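PDB 1TZA: protein ApaG, which is of unknown function but belongs to the ApaG (DUF525) family and has an antiparallel beta-sandwich fold of the E-set type. Local coordinates for residues S31-I36 with Q82-T87; E47-I52 with A66-E71. One frame throughout, in Å; residues are numbered along the deposited sequence.

Interaction 1: residues S31-I36 with Q82-T87; sequences SYTITI and QYTSGT
Tyr32 and Tyr83 lie on the same face of the sheet, and each holds CG between its backbone N and carbonyl carbon (chi1 56° and 86°), which brings the rings near each other. The two side chains cross obliquely, with Tyr32 CE1 4.1 Å from Tyr83 CE1. Water 1 joins their tips: it lies at the edge of the Tyr32 ring, in its plane, 2.8 Å from Tyr32 OH and 2.7 Å from Tyr83 OH. Tyr83 OH also bonds to Tyr100. The backbone of the paired strand covers one face of the Tyr32 ring, with Ser85 C 4.0 Å above its centre, and Trp51 meets this ring too. Ile34 stands alongside Tyr83, and its CB lies 3.5 Å from Tyr83 CE2.

The other face carries Thr33, Thr84 and Gln82. Each threonine turns OG1 anti to its carbonyl carbon, and Thr33 OG1 is 2.7 Å from Thr84 OG1, a hydrogen bond in which either could donate. Gln82 CG passes 3.5 Å from Thr33 CG2.

The strands are antiparallel. Two hydrogen-bonded pairs, Tyr32 with Ser85 and Ile34 with Tyr83, bind them through four backbone bonds. The two faces differ in chemistry. The tyrosine face packs against the other sheet around Tyr83 and Ile34, and reaches the second subunit at its Ser85 end, where Glu18 of that subunit takes up Ser85 OG. The buried phenol of Tyr83 is satisfied. The threonine face is more exposed and pairs the hydroxyls of Thr33 and Thr84.

Interaction 2: residues E47-I52 with A66-E71; sequences ETRHWI and AGVVGE
Arg49 lays its side chain along the carbonyl of Gly67. Its CG comes 3.3 Å from Gly67 O, and its NE lies 3.1 Å from the same oxygen. The angle at NE is too poor for a hydrogen bond, so the approach is at most an electrostatic one. From the second subunit, Glu18 OE2 bonds Arg49 NE directly in a salt bridge and also accepts from Val69 N, while the carbonyl of Gln19 of that subunit bonds Arg49 NH2. Back within the chain, Arg49 CD packs loosely on Val68, 4.3 Å from CG1. The arginine chain starts with CG between the backbone N and the carbonyl carbon (chi1 62°) and bends at chi3, which turns the guanidinium toward the loop. The backbones meet at one point beside this. Thr48 and Ala66 form an antiparallel non-hydrogen-bonded pair, and Gly67 N points to Glu47 O. That bond is modelled at 2.5 Å, so its exact length is doubtful.

Water 2 makes the next layer. It donates to Ala66 O at 3.0 Å and accepts from Gly70 N at 3.1 Å. Its bond from Arg49 NH2 is weak. The water thus ties the end of strand 60-66 to the loop that follows. The loop itself is a type I' turn from Val68 to Glu71, closed by backbone bonds in both directions between these two residues. Gly67 has a positive phi (61°), and a CB there would clash with Glu71 O.

On the strand side, Glu47 and Thr48 both face Gly101 in a classic beta bulge. The polar partners of the guanidinium on the second subunit suggest that its charge acts chiefly at the interface, and it probably also favours the nearby Gly67 carbonyl.

Overall arrangement
Interaction 1 lies near the centre of the chain and joins two long strands of the three-stranded sheet. Its tyrosine face is core and its threonine face near the surface. Interaction 2 is farther out, near the subunit interface, and joins a strand of the other sheet to a loop. The first rests on regular backbone pairing and aromatic packing; the second rests on a single backbone link, water and charge. They meet where the two sheets face each other: Val68 packs on the Tyr83 hydroxyl, and Trp51 touches both tyrosines of interaction 1. Both also reach the second subunit, and the two carboxylate oxygens of its Glu18 are shared between the contacts.

Interaction 1: residues S31-I36 with Q82-T87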
loop_
_atom_site.group_PDB
_atom_site.type_symbol
_atom_site.label_atom_id
_atom_site.label_comp_id
_atom_site.label_asym_id
_atom_site.label_seq_id
_atom_site.Cartn_x
_atom_site.Cartn_y
_atom_site.Cartn_z
ATOM N N SER A 31 -5.178 -1.901 0.208
ATOM C CA SER A 31 -4.529 -2.234 -1.041
ATOM C C SER A 31 -5.646 -2.809 -1.895
ATOM O O SER A 31 -6.618 -3.367 -1.364
ATOM C CB SER A 31 -3.448 -3.304 -0.858
ATOM O OG SER A 31 -4.009 -4.575 -0.558
ATOM N N TYR A 32 -5.529 -2.635 -3.208
ATOM C CA TYR A 32 -6.490 -3.210 -4.134
ATOM C C TYR A 32 -5.716 -3.793 -5.315
ATOM O O TYR A 32 -4.745 -3.199 -5.798
ATOM C CB TYR A 32 -7.540 -2.177 -4.594
ATOM C CG TYR A 32 -7.005 -0.916 -5.235
ATOM C CD1 TYR A 32 -6.516 -0.921 -6.536
ATOM C CD2 TYR A 32 -7.017 0.289 -4.539
ATOM C CE1 TYR A 32 -6.054 0.248 -7.133
ATOM C CE2 TYR A 32 -6.565 1.454 -5.115
ATOM C CZ TYR A 32 -6.083 1.432 -6.416
ATOM O OH TYR A 32 -5.637 2.597 -6.993
ATOM N N THR A 33 -6.128 -4.984 -5.735
ATOM C CA THR A 33 -5.498 -5.681 -6.849
ATOM C C THR A 33 -6.524 -5.789 -7.967
ATOM O O THR A 33 -7.523 -6.498 -7.847
ATOM C CB THR A 33 -5.030 -7.087 -6.425
ATOM O OG1 THR A 33 -4.085 -6.970 -5.352
ATOM C CG2 THR A 33 -4.369 -7.811 -7.603
ATOM N N ILE A 34 -6.272 -5.058 -9.046
ATOM C CA ILE A 34 -7.166 -5.019 -10.189
ATOM C C ILE A 34 -6.698 -5.977 -11.277
ATOM O O ILE A 34 -5.504 -6.097 -11.545
ATOM C CB ILE A 34 -7.225 -3.589 -10.806
ATOM C CG1 ILE A 34 -7.360 -2.532 -9.703
ATOM C CG2 ILE A 34 -8.402 -3.476 -11.773
ATOM C CD1 ILE A 34 -8.676 -2.538 -8.964
ATOM N N THR A 35 -7.650 -6.668 -11.887
ATOM C CA THR A 35 -7.358 -7.583 -12.983
ATOM C C THR A 35 -8.180 -7.048 -14.139
ATOM O O THR A 35 -9.401 -6.911 -14.035
ATOM C CB THR A 35 -7.786 -9.027 -12.678
ATOM O OG1 THR A 35 -7.016 -9.531 -11.575
ATOM C CG2 THR A 35 -7.552 -9.922 -13.903
ATOM N N ILE A 36 -7.494 -6.724 -15.226
ATOM C CA ILE A 36 -8.120 -6.178 -16.413
ATOM C C ILE A 36 -7.980 -7.190 -17.543
ATOM O O ILE A 36 -6.900 -7.368 -18.112
ATOM C CB ILE A 36 -7.446 -4.848 -16.770
ATOM C CG1 ILE A 36 -7.582 -3.890 -15.581
ATOM C CG2 ILE A 36 -8.075 -4.248 -17.996
ATOM C CD1 ILE A 36 -6.467 -2.878 -15.466
ATOM N N GLN A 82 -2.733 -7.838 -14.379
ATOM C CA GLN A 82 -2.966 -7.569 -12.974
ATOM C C GLN A 82 -1.970 -6.572 -12.401
ATOM O O GLN A 82 -0.801 -6.540 -12.793
ATOM C CB GLN A 82 -2.880 -8.867 -12.174
ATOM C CG GLN A 82 -2.905 -8.666 -10.671
ATOM C CD GLN A 82 -2.740 -9.963 -9.901
ATOM O OE1 GLN A 82 -3.624 -10.822 -9.908
ATOM N NE2 GLN A 82 -1.596 -10.114 -9.234
ATOM N N TYR A 83 -2.448 -5.758 -11.466
ATOM C CA TYR A 83 -1.610 -4.772 -10.804
ATOM C C TYR A 83 -2.189 -4.465 -9.430
ATOM O O TYR A 83 -3.378 -4.682 -9.167
ATOM C CB TYR A 83 -1.510 -3.499 -11.642
ATOM C CG TYR A 83 -2.616 -2.500 -11.431
ATOM C CD1 TYR A 83 -2.533 -1.548 -10.409
ATOM C CD2 TYR A 83 -3.720 -2.465 -12.280
ATOM C CE1 TYR A 83 -3.517 -0.578 -10.247
ATOM C CE2 TYR A 83 -4.714 -1.504 -12.123
ATOM C CZ TYR A 83 -4.604 -0.562 -11.110
ATOM O OH TYR A 83 -5.566 0.405 -10.968
ATOM N N THR A 84 -1.340 -3.957 -8.552
ATOM C CA THR A 84 -1.776 -3.637 -7.217
ATOM C C THR A 84 -1.381 -2.220 -6.844
ATOM O O THR A 84 -0.290 -1.759 -7.175
ATOM C CB THR A 84 -1.161 -4.625 -6.209
ATOM O OG1 THR A 84 -1.767 -5.915 -6.386
ATOM C CG2 THR A 84 -1.360 -4.136 -4.766
ATOM N N SER A 85 -2.292 -1.527 -6.173
ATOM C CA SER A 85 -2.045 -0.175 -5.703
ATOM C C SER A 85 -2.762 -0.071 -4.363
ATOM O O SER A 85 -3.052 -1.085 -3.754
ATOM C CB SER A 85 -2.590 0.861 -6.680
ATOM O OG SER A 85 -2.209 2.166 -6.267
ATOM N N GLY A 86 -3.047 1.136 -3.901
ATOM C CA GLY A 86 -3.720 1.266 -2.625
ATOM C C GLY A 86 -4.263 2.657 -2.373
ATOM O O GLY A 86 -4.105 3.560 -3.194
ATOM N N THR A 87 -4.909 2.832 -1.229
ATOM C CA THR A 87 -5.454 4.130 -0.882
ATOM C C THR A 87 -5.652 4.206 0.619
ATOM O O THR A 87 -5.790 3.175 1.280
ATOM C CB THR A 87 -6.809 4.372 -1.565
ATOM O OG1 THR A 87 -7.210 5.727 -1.345
ATOM C CG2 THR A 87 -7.867 3.443 -0.992
HETATM O O HOH W 1 -5.096 2.704 -9.698
#

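Interaction 2: residues E47-I52 with A66-E71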
loop_
_atom_site.group_PDB
_atom_site.type_symbol
_atom_site.label_atom_id
_atom_site.label_comp_id
_atom_site.label_asym_id
_atom_site.label_seq_id
_atom_site.Cartn_x
_atom_site.Cartn_y
_atom_site.Cartn_z
ATOM N N GLU A 47 -4.600 3.724 -21.111
ATOM C CA GLU A 47 -3.920 5.013 -21.073
ATOM C C GLU A 47 -4.183 5.857 -19.829
ATOM O O GLU A 47 -3.254 6.451 -19.278
ATOM C CB GLU A 47 -4.263 5.821 -22.326
ATOM C CG GLU A 47 -3.628 5.260 -23.587
ATOM C CD GLU A 47 -3.817 6.152 -24.796
ATOM O OE1 GLU A 47 -3.075 5.973 -25.786
ATOM O OE2 GLU A 47 -4.706 7.027 -24.765
ATOM N N THR A 48 -5.435 5.910 -19.384
ATOM C CA THR A 48 -5.777 6.706 -18.204
ATOM C C THR A 48 -6.681 6.003 -17.203
ATOM O O THR A 48 -7.291 4.974 -17.491
ATOM C CB THR A 48 -6.512 8.001 -18.585
ATOM O OG1 THR A 48 -7.755 7.654 -19.205
ATOM C CG2 THR A 48 -5.678 8.850 -19.530
ATOM N N ARG A 49 -6.771 6.583 -16.017
ATOM C CA ARG A 49 -7.641 6.053 -14.985
ATOM C C ARG A 49 -8.338 7.241 -14.358
ATOM O O ARG A 49 -7.824 8.361 -14.378
ATOM C CB ARG A 49 -6.854 5.285 -13.922
ATOM C CG ARG A 49 -5.830 6.100 -13.153
ATOM C CD ARG A 49 -5.266 5.292 -11.981
ATOM N NE ARG A 49 -3.855 5.579 -11.735
ATOM C CZ ARG A 49 -3.384 6.720 -11.243
ATOM N NH1 ARG A 49 -4.209 7.706 -10.926
ATOM N NH2 ARG A 49 -2.081 6.876 -11.079
ATOM N N HIS A 50 -9.521 6.997 -13.826
ATOM C CA HIS A 50 -10.294 8.037 -13.176
ATOM C C HIS A 50 -11.058 7.357 -12.056
ATOM O O HIS A 50 -11.984 6.587 -12.301
ATOM C CB HIS A 50 -11.260 8.700 -14.159
ATOM C CG HIS A 50 -12.147 9.727 -13.525
ATOM N ND1 HIS A 50 -11.656 10.789 -12.796
ATOM C CD2 HIS A 50 -13.495 9.835 -13.482
ATOM C CE1 HIS A 50 -12.663 11.503 -12.329
ATOM N NE2 HIS A 50 -13.791 10.946 -12.729
ATOM N N TRP A 51 -10.643 7.637 -10.827
ATOM C CA TRP A 51 -11.249 7.049 -9.647
ATOM C C TRP A 51 -12.152 8.014 -8.896
ATOM O O TRP A 51 -12.000 9.230 -8.981
ATOM C CB TRP A 51 -10.163 6.570 -8.672
ATOM C CG TRP A 51 -9.362 5.372 -9.103
ATOM C CD1 TRP A 51 -8.017 5.331 -9.368
ATOM C CD2 TRP A 51 -9.833 4.025 -9.214
ATOM N NE1 TRP A 51 -7.624 4.040 -9.627
ATOM C CE2 TRP A 51 -8.717 3.218 -9.540
ATOM C CE3 TRP A 51 -11.090 3.420 -9.068
ATOM C CZ2 TRP A 51 -8.823 1.833 -9.718
ATOM C CZ3 TRP A 51 -11.193 2.039 -9.246
ATOM C CH2 TRP A 51 -10.066 1.263 -9.569
ATOM N N ILE A 52 -13.103 7.444 -8.168
ATOM C CA ILE A 52 -14.012 8.196 -7.319
ATOM C C ILE A 52 -13.966 7.374 -6.042
ATOM O O ILE A 52 -14.382 6.220 -6.009
ATOM C CB ILE A 52 -15.456 8.250 -7.876
ATOM C CG1 ILE A 52 -15.521 9.217 -9.062
ATOM C CG2 ILE A 52 -16.428 8.704 -6.788
ATOM C CD1 ILE A 52 -14.943 8.661 -10.336
ATOM N N ALA A 66 -2.371 9.221 -15.679
ATOM C CA ALA A 66 -2.004 8.410 -16.832
ATOM C C ALA A 66 -1.646 7.004 -16.367
ATOM O O ALA A 66 -0.860 6.822 -15.437
ATOM C CB ALA A 66 -0.815 9.043 -17.577
ATOM N N GLY A 67 -2.263 6.018 -17.005
ATOM C CA GLY A 67 -2.017 4.626 -16.686
ATOM C C GLY A 67 -2.339 4.203 -15.272
ATOM O O GLY A 67 -3.204 4.779 -14.609
ATOM N N VAL A 68 -1.631 3.165 -14.836
ATOM C CA VAL A 68 -1.757 2.599 -13.515
ATOM C C VAL A 68 -0.344 2.300 -13.055
ATOM O O VAL A 68 0.489 1.841 -13.835
ATOM C CB VAL A 68 -2.586 1.288 -13.512
ATOM C CG1 VAL A 68 -4.050 1.590 -13.790
ATOM C CG2 VAL A 68 -2.029 0.308 -14.541
ATOM N N VAL A 69 -0.085 2.568 -11.782
ATOM C CA VAL A 69 1.222 2.371 -11.172
ATOM C C VAL A 69 2.430 2.637 -12.076
ATOM O O VAL A 69 3.372 1.839 -12.145
ATOM C CB VAL A 69 1.336 0.961 -10.527
ATOM C CG1 VAL A 69 0.274 0.815 -9.438
ATOM C CG2 VAL A 69 1.201 -0.131 -11.580
ATOM N N GLY A 70 2.393 3.768 -12.774
ATOM C CA GLY A 70 3.512 4.148 -13.616
ATOM C C GLY A 70 3.571 3.663 -15.049
ATOM O O GLY A 70 4.474 4.051 -15.789
ATOM N N GLU A 71 2.640 2.815 -15.458
ATOM C CA GLU A 71 2.661 2.351 -16.835
ATOM C C GLU A 71 1.305 2.362 -17.504
ATOM O O GLU A 71 0.263 2.352 -16.845
ATOM C CB GLU A 71 3.257 0.942 -16.939
ATOM C CG GLU A 71 2.600 -0.104 -16.064
ATOM C CD GLU A 71 2.750 -1.512 -16.622
ATOM O OE1 GLU A 71 2.909 -2.469 -15.831
ATOM O OE2 GLU A 71 2.696 -1.667 -17.857
HETATM O O HOH W 2 0.302 6.002 -12.841
#